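PDB 5K3J: acyl-coenzyme A oxidase acox-1.2 from Caenorhabditis elegans, which catalyses the FAD-dependent, O2-consuming first step of peroxisomal beta-oxidation, desaturating the five-carbon omega side chain of ascaroside pheromone CoA thioesters. Local coordinates for residues Ile45-Val49 with Leu99-Val103; Glu54-Ile58 with Glu72-Lys76. All coordinates share one frame; numbering follows the deposited sequence.

Interaction 1: Ile45-Val49 with Leu99-Val103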
loop_
_atom_site.group_PDB
_atom_site.type_symbol
_atom_site.label_atom_id
_atom_site.label_comp_id
_atom_site.label_asym_id
_atom_site.label_seq_id
_atom_site.Cartn_x
_atom_site.Cartn_y
_atom_site.Cartn_z
ATOM N N ILE A 45 -31.465 -6.989 -7.808
ATOM C CA ILE A 45 -30.514 -7.734 -8.624
ATOM C C ILE A 45 -29.748 -8.742 -7.776
ATOM O O ILE A 45 -29.606 -9.906 -8.150
ATOM C CB ILE A 45 -29.520 -6.791 -9.316
ATOM C CG1 ILE A 45 -30.244 -5.922 -10.343
ATOM C CG2 ILE A 45 -28.427 -7.575 -10.004
ATOM C CD1 ILE A 45 -29.513 -4.627 -10.679
ATOM N N THR A 46 -29.261 -8.281 -6.627
ATOM C CA THR A 46 -28.538 -9.137 -5.694
ATOM C C THR A 46 -29.386 -10.343 -5.295
ATOM O O THR A 46 -28.886 -11.468 -5.204
ATOM C CB THR A 46 -28.125 -8.366 -4.426
ATOM O OG1 THR A 46 -27.252 -7.286 -4.780
ATOM C CG2 THR A 46 -27.401 -9.282 -3.456
ATOM N N ASP A 47 -30.672 -10.094 -5.064
ATOM C CA ASP A 47 -31.613 -11.145 -4.708
ATOM C C ASP A 47 -31.759 -12.151 -5.840
ATOM O O ASP A 47 -31.710 -13.360 -5.622
ATOM C CB ASP A 47 -32.977 -10.546 -4.364
ATOM C CG ASP A 47 -33.978 -11.596 -3.926
ATOM O OD1 ASP A 47 -33.545 -12.674 -3.461
ATOM O OD2 ASP A 47 -35.195 -11.342 -4.040
ATOM N N ALA A 48 -31.945 -11.629 -7.047
ATOM C CA ALA A 48 -32.131 -12.454 -8.232
ATOM C C ALA A 48 -30.854 -13.209 -8.572
ATOM O O ALA A 48 -30.904 -14.320 -9.099
ATOM C CB ALA A 48 -32.569 -11.603 -9.410
ATOM N N VAL A 49 -29.713 -12.597 -8.276
ATOM C CA VAL A 49 -28.425 -13.239 -8.491
ATOM C C VAL A 49 -28.248 -14.402 -7.517
ATOM O O VAL A 49 -27.797 -15.481 -7.900
ATOM C CB VAL A 49 -27.261 -12.232 -8.343
ATOM C CG1 VAL A 49 -25.958 -12.961 -8.100
ATOM C CG2 VAL A 49 -27.152 -11.358 -9.586
ATOM N N LEU A 99 -24.028 -5.217 -11.130
ATOM C CA LEU A 99 -24.066 -6.638 -11.446
ATOM C C LEU A 99 -22.665 -7.235 -11.578
ATOM O O LEU A 99 -22.405 -8.336 -11.098
ATOM C CB LEU A 99 -24.860 -6.871 -12.731
ATOM C CG LEU A 99 -25.023 -8.333 -13.130
ATOM C CD1 LEU A 99 -25.759 -9.078 -12.041
ATOM C CD2 LEU A 99 -25.754 -8.460 -14.456
ATOM N N HIS A 100 -21.759 -6.500 -12.217
ATOM C CA HIS A 100 -20.413 -7.003 -12.453
ATOM C C HIS A 100 -19.528 -6.854 -11.217
ATOM O O HIS A 100 -18.737 -7.745 -10.910
ATOM C CB HIS A 100 -19.785 -6.295 -13.654
ATOM C CG HIS A 100 -20.356 -6.725 -14.969
ATOM N ND1 HIS A 100 -21.527 -6.205 -15.480
ATOM C CD2 HIS A 100 -19.929 -7.640 -15.871
ATOM C CE1 HIS A 100 -21.791 -6.776 -16.642
ATOM N NE2 HIS A 100 -20.834 -7.650 -16.903
ATOM N N ARG A 101 -19.664 -5.737 -10.505
ATOM C CA ARG A 101 -18.899 -5.536 -9.275
ATOM C C ARG A 101 -19.249 -6.603 -8.245
ATOM O O ARG A 101 -18.415 -6.973 -7.422
ATOM C CB ARG A 101 -19.148 -4.151 -8.675
ATOM C CG ARG A 101 -18.390 -3.003 -9.333
ATOM C CD ARG A 101 -18.764 -1.681 -8.673
ATOM N NE ARG A 101 -18.147 -0.521 -9.309
ATOM C CZ ARG A 101 -18.690 0.690 -9.309
ATOM N NH1 ARG A 101 -19.864 0.883 -8.720
ATOM N NH2 ARG A 101 -18.074 1.705 -9.904
ATOM N N GLU A 102 -20.485 -7.090 -8.293
ATOM C CA GLU A 102 -20.920 -8.116 -7.358
ATOM C C GLU A 102 -20.608 -9.517 -7.852
ATOM O O GLU A 102 -19.898 -10.265 -7.186
ATOM C CB GLU A 102 -22.418 -8.001 -7.073
ATOM C CG GLU A 102 -22.943 -9.161 -6.235
ATOM C CD GLU A 102 -24.349 -8.923 -5.719
ATOM O OE1 GLU A 102 -25.268 -9.675 -6.110
ATOM O OE2 GLU A 102 -24.538 -7.987 -4.912
ATOM N N VAL A 103 -21.145 -9.876 -9.013
ATOM C CA VAL A 103 -20.963 -11.225 -9.547
ATOM C C VAL A 103 -19.506 -11.491 -9.921
ATOM O O VAL A 103 -18.882 -12.415 -9.396
ATOM C CB VAL A 103 -21.843 -11.474 -10.782
ATOM C CG1 VAL A 103 -21.584 -12.861 -11.343
ATOM C CG2 VAL A 103 -23.303 -11.310 -10.423
#

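Interaction 2: Glu54-Ile58 with Glu72-Lys76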
loop_
_atom_site.group_PDB
_atom_site.type_symbol
_atom_site.label_atom_id
_atom_site.label_comp_id
_atom_site.label_asym_id
_atom_site.label_seq_id
_atom_site.Cartn_x
_atom_site.Cartn_y
_atom_site.Cartn_z
ATOM N N GLU A 54 -24.743 -20.931 -10.345
ATOM C CA GLU A 54 -23.557 -20.909 -11.200
ATOM C C GLU A 54 -22.835 -19.557 -11.122
ATOM O O GLU A 54 -21.683 -19.419 -11.573
ATOM C CB GLU A 54 -23.911 -21.182 -12.647
ATOM C CG GLU A 54 -24.570 -22.543 -12.867
ATOM C CD GLU A 54 -26.078 -22.453 -12.862
ATOM O OE1 GLU A 54 -26.655 -21.807 -13.767
ATOM O OE2 GLU A 54 -26.688 -23.037 -11.950
ATOM N N LEU A 55 -23.491 -18.559 -10.532
ATOM C CA LEU A 55 -22.923 -17.219 -10.434
ATOM C C LEU A 55 -22.099 -17.039 -9.164
ATOM O O LEU A 55 -21.538 -15.967 -8.943
ATOM C CB LEU A 55 -24.037 -16.177 -10.485
ATOM C CG LEU A 55 -24.717 -15.940 -11.829
ATOM C CD1 LEU A 55 -25.563 -14.675 -11.781
ATOM C CD2 LEU A 55 -23.689 -15.865 -12.946
ATOM N N ALA A 56 -22.040 -18.070 -8.324
ATOM C CA ALA A 56 -21.210 -18.005 -7.128
ATOM C C ALA A 56 -19.754 -18.238 -7.505
ATOM O O ALA A 56 -19.471 -18.889 -8.506
ATOM C CB ALA A 56 -21.675 -19.017 -6.089
ATOM N N ASP A 57 -18.838 -17.681 -6.718
ATOM C CA ASP A 57 -17.417 -17.936 -6.913
ATOM C C ASP A 57 -17.160 -19.437 -6.846
ATOM O O ASP A 57 -17.649 -20.106 -5.935
ATOM C CB ASP A 57 -16.581 -17.204 -5.862
ATOM C CG ASP A 57 -16.769 -15.697 -5.904
ATOM O OD1 ASP A 57 -17.112 -15.166 -6.978
ATOM O OD2 ASP A 57 -16.564 -15.035 -4.865
ATOM N N ILE A 58 -16.406 -19.965 -7.809
ATOM C CA ILE A 58 -16.158 -21.405 -7.894
ATOM C C ILE A 58 -15.540 -21.906 -6.585
ATOM O O ILE A 58 -15.814 -23.021 -6.143
ATOM C CB ILE A 58 -15.251 -21.756 -9.111
ATOM C CG1 ILE A 58 -15.292 -23.257 -9.410
ATOM C CG2 ILE A 58 -13.820 -21.262 -8.913
ATOM C CD1 ILE A 58 -16.476 -23.681 -10.260
ATOM N N GLU A 72 -11.587 -18.139 -14.265
ATOM C CA GLU A 72 -12.787 -17.870 -13.482
ATOM C C GLU A 72 -13.481 -16.576 -13.895
ATOM O O GLU A 72 -14.710 -16.492 -13.878
ATOM C CB GLU A 72 -12.439 -17.833 -11.991
ATOM C CG GLU A 72 -13.552 -17.362 -11.071
ATOM C CD GLU A 72 -14.728 -18.327 -10.968
ATOM O OE1 GLU A 72 -14.758 -19.359 -11.672
ATOM O OE2 GLU A 72 -15.636 -18.043 -10.160
ATOM N N GLY A 73 -12.695 -15.571 -14.260
ATOM C CA GLY A 73 -13.248 -14.338 -14.783
ATOM C C GLY A 73 -13.929 -14.602 -16.113
ATOM O O GLY A 73 -14.932 -13.979 -16.443
ATOM N N THR A 74 -13.377 -15.545 -16.869
ATOM C CA THR A 74 -13.916 -15.918 -18.176
ATOM C C THR A 74 -15.138 -16.827 -18.031
ATOM O O THR A 74 -16.116 -16.692 -18.779
ATOM C CB THR A 74 -12.848 -16.621 -19.034
ATOM O OG1 THR A 74 -11.853 -15.671 -19.429
ATOM C CG2 THR A 74 -13.464 -17.230 -20.274
ATOM N N ARG A 75 -15.076 -17.752 -17.073
ATOM C CA ARG A 75 -16.216 -18.606 -16.757
ATOM C C ARG A 75 -17.411 -17.742 -16.359
ATOM O O ARG A 75 -18.494 -17.867 -16.932
ATOM C CB ARG A 75 -15.887 -19.589 -15.627
ATOM C CG ARG A 75 -17.057 -20.504 -15.253
ATOM C CD ARG A 75 -16.778 -21.312 -13.996
ATOM N NE ARG A 75 -16.997 -20.536 -12.781
ATOM C CZ ARG A 75 -18.186 -20.371 -12.212
ATOM N NH1 ARG A 75 -19.266 -20.919 -12.752
ATOM N NH2 ARG A 75 -18.297 -19.659 -11.103
ATOM N N LYS A 76 -17.193 -16.845 -15.401
ATOM C CA LYS A 76 -18.275 -16.078 -14.804
ATOM C C LYS A 76 -18.843 -15.030 -15.762
ATOM O O LYS A 76 -20.031 -14.724 -15.705
ATOM C CB LYS A 76 -17.793 -15.414 -13.516
ATOM C CG LYS A 76 -18.897 -15.199 -12.491
ATOM C CD LYS A 76 -19.187 -16.471 -11.703
ATOM C CE LYS A 76 -18.328 -16.582 -10.454
ATOM N NZ LYS A 76 -18.667 -15.496 -9.505
#

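Interaction 1: Ile45-Val49 with Leu99-Val103
Ile45-Val49, the last turn of helix 36-49, and Leu99-Val103, on helix 93-103, run in broadly the same direction at 45° to each other, their axes 10.9 Å apart. This is helix-helix packing within the N-terminal region of the acyl-CoA oxidase, in a buried part of the fold away from the cofactor and substrate sites. The apolar side of the interface centres on one methyl group. CD1 of Leu99 fits between two residues a turn apart on the facing helix, meeting CG2 of Ile45 at 3.7 Å and CG2 of Val49 at 3.6 Å. Leu99 reaches them although its CB does not aim straight at the other helix, because CG stands anti to the backbone N (chi1 -177°) and carries the branch across. Leu80 of helix 66-82 also packs against Leu99. Further along, CG1 of Val49 rests 3.9 Å from CG2 of Val103, and Met613 of helix 612-615 touches Val49 as well.

Glu102 gives the interface its polar edge. Its chain is extended, with CG anti to the backbone N (chi1 173°), which delivers the carboxylate to Thr46; the two side chains meet at about a right angle. The hydroxyl of Thr46 can also bond to Arg42 O and His98 NE2, and Glu102 OE2 has a second partner in Ser611 OG, so this buried oxygen is shared between Thr46 on helix 36-49 and Ser611. Thr46 OG1 lies 2.8 Å from Glu102 OE2, although its proton is not settled on that oxygen, since another acceptor is within reach.

Interaction 2: Glu54-Ile58 with Glu72-Lys76
Arg75 reaches across to the backbone carbonyls of Glu54 and Ala56 from the helix it shares with Glu72 and Lys76. Its CB points at the loop, and CG and CD continue nearly straight outward. The chain then bends at chi3 (80°), turning the guanidinium back alongside Glu72. NE donates to Glu72 OE1 at 2.8 Å in an almost linear bond lying in the guanidinium plane. CD1 of Ile58 sits over one face of the group, offset toward its rim. At the tip, NH1 bonds to Glu54 O at 3.1 Å, in the carbonyl plane and on a lone pair. NH2 completes the side-on, two-nitrogen grip on Glu72 through OE2 and adds weak bonds to Glu54 O and Ala56 O.

The arrangement is a salt-bridged pair one turn apart on helix 66-82, set against the 3-10 turn and loop that follow helix 36-49 in the N-terminal region of the oxidase. Glu72 OE2 is also met by the backbone N of Ile58 (3.1 Å), which approaches from above the carboxylate plane, on the face opposite Arg75 NH2. With a leucine in place of Arg75, the Glu72 carboxylate would probably lose its charged mate and be freer to turn, and Glu54 O would lose the bonds it takes from the guanidinium. Next along the helix, Lys76, bent at chi2, chi3 and chi4, brings NZ to the same loop. NZ donates to Leu55 O at 3.0 Å, coming from above the carbonyl plane. Asp57, whose carboxylate also forms a salt bridge with Arg616, presents the anti side of OD1 to Lys76 NZ, 3.0 Å away.

From the N terminus, the chain runs along helix 36-49, whose end supplies one side of interaction 1, and continues into the loop that contains 54-58. Interaction 2 closes first, when helix 66-82 comes back against that loop after 13 intervening residues. The chain goes on to helix 93-103, where interaction 1 closes a longer loop of 49 intervening residues that encloses the whole of interaction 2 without crossing it. The two contacts meet at Val103 O, which lies 3.1 Å from Lys76 NZ, and at Val49 against Leu55. Together they join three helices and a loop, and Arg616, from much later in the sequence, bonds to Val103 O.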